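Local coordinates for protein putative ATPase, AAA family (PDB 3CTD) that probably acts, in its full-length form, as a DNA-dependent ATPase of the RarA/MGS1/WRNIP1 subfamily in the response to stalled replication, this piece being its C-terminal region, at residues Val93-Ser96 and Cys97-Phe101. The protein carries 1 engineered substitution. Sequence-based numbering, arbitrary orientation.
Sequences VVQS and CCDAF
Asp99 N donates to Gln95 O at 2.8 Å, one rung of the i to i+4 ladder that defines an alpha-helix, and the same two residues meet again through their side chains. Gln95 starts with CG anti to its own N (chi1 171°) and then bends at chi2, which brings NE2 forward along the helix to Asp99. There NE2 lies 3.0 Å from Asp99 OD1, but the N-H points poorly at the oxygen (123°) and the amide and carboxylate planes are turned 58° apart, making this a weak bond beside a nearly straight backbone one. The rungs Cys97 N to Val93 O and Cys98 N to Val94 O, each 2.9 Å, are nearly straight; Ala100 N to Ser96 O is more bent. On another side of the helix Cys97 SG folds back toward the preceding turn, 4.4 Å from Val93 CG1. Ser96 OG finds its hydrogen-bond partner beyond the helix, in OE1 of Gln95 of a second subunit, while Gln95 of this chain packs on Asp99 of a third subunit. Within the MgsA-type C-terminal region, helix 90-104 packs against two others: Val94 and Cys98 pack on Leu76 and Phe72 of helix 68-83, whereas Val93, Cys97 and Ala100 meet Tyr119, Ala116 and Phe112 of helix 110-121.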
loop_
_atom_site.group_PDB
_atom_site.type_symbol
_atom_site.label_atom_id
_atom_site.label_comp_id
_atom_site.label_asym_id
_atom_site.label_seq_id
_atom_site.Cartn_x
_atom_site.Cartn_y
_atom_site.Cartn_z
ATOM N N VAL B 93 3.063 -5.565 1.256
ATOM C CA VAL B 93 2.072 -6.628 1.383
ATOM C C VAL B 93 2.341 -7.442 2.662
ATOM O O VAL B 93 1.426 -7.737 3.447
ATOM C CB VAL B 93 2.072 -7.560 0.116
ATOM C CG1 VAL B 93 1.285 -8.886 0.352
ATOM C CG2 VAL B 93 1.554 -6.809 -1.129
ATOM N N VAL B 94 3.587 -7.839 2.853
ATOM C CA VAL B 94 3.953 -8.635 4.009
ATOM C C VAL B 94 3.725 -7.862 5.306
ATOM O O VAL B 94 3.302 -8.441 6.287
ATOM C CB VAL B 94 5.441 -9.011 3.976
ATOM C CG1 VAL B 94 5.822 -9.583 5.294
ATOM C CG2 VAL B 94 5.711 -9.975 2.837
ATOM N N GLN B 95 4.017 -6.556 5.304
ATOM C CA GLN B 95 3.824 -5.742 6.490
ATOM C C GLN B 95 2.350 -5.696 6.833
ATOM O O GLN B 95 1.941 -5.768 7.981
ATOM C CB GLN B 95 4.396 -4.329 6.317
ATOM C CG GLN B 95 4.020 -3.388 7.447
ATOM C CD GLN B 95 4.579 -3.861 8.764
ATOM O OE1 GLN B 95 5.769 -4.250 8.860
ATOM N NE2 GLN B 95 3.739 -3.838 9.807
ATOM N N SER B 96 1.552 -5.624 5.802
ATOM C CA SER B 96 0.127 -5.617 5.959
ATOM C C SER B 96 -0.467 -6.983 6.412
ATOM O O SER B 96 -1.434 -7.013 7.155
ATOM C CB SER B 96 -0.445 -5.176 4.609
ATOM O OG SER B 96 -1.836 -5.249 4.589
ATOM N N CYS B 97 0.106 -8.102 5.952
ATOM C CA CYS B 97 -0.143 -9.421 6.519
ATOM C C CYS B 97 0.182 -9.454 8.018
ATOM O O CYS B 97 -0.654 -9.895 8.820
ATOM C CB CYS B 97 0.670 -10.470 5.763
ATOM S SG CYS B 97 0.023 -10.747 4.084
ATOM N N CYS B 98 1.362 -8.952 8.388
ATOM C CA CYS B 98 1.761 -8.827 9.791
ATOM C C CYS B 98 0.722 -7.995 10.591
ATOM O O CYS B 98 0.188 -8.451 11.609
ATOM C CB CYS B 98 3.201 -8.286 9.892
ATOM S SG CYS B 98 3.858 -8.080 11.591
ATOM N N ASP B 99 0.372 -6.811 10.106
ATOM C CA ASP B 99 -0.684 -6.059 10.779
ATOM C C ASP B 99 -2.017 -6.806 10.828
ATOM O O ASP B 99 -2.781 -6.694 11.807
ATOM C CB ASP B 99 -0.910 -4.691 10.141
ATOM C CG ASP B 99 0.254 -3.815 10.278
ATOM O OD1 ASP B 99 1.095 -4.066 11.142
ATOM O OD2 ASP B 99 0.364 -2.871 9.499
ATOM N N ALA B 100 -2.346 -7.548 9.776
ATOM C CA ALA B 100 -3.617 -8.251 9.809
ATOM C C ALA B 100 -3.545 -9.314 10.918
ATOM O O ALA B 100 -4.445 -9.415 11.747
ATOM C CB ALA B 100 -3.928 -8.837 8.486
ATOM N N PHE B 101 -2.427 -10.016 11.013
ATOM C CA PHE B 101 -2.270 -11.010 12.055
ATOM C C PHE B 101 -2.408 -10.401 13.471
ATOM O O PHE B 101 -3.105 -10.992 14.317
ATOM C CB PHE B 101 -0.959 -11.807 11.876
ATOM C CG PHE B 101 -0.818 -12.950 12.849
ATOM C CD1 PHE B 101 -1.132 -14.250 12.465
ATOM C CD2 PHE B 101 -0.426 -12.713 14.171
ATOM C CE1 PHE B 101 -1.027 -15.313 13.373
ATOM C CE2 PHE B 101 -0.330 -13.750 15.077
ATOM C CZ PHE B 101 -0.637 -15.064 14.688
#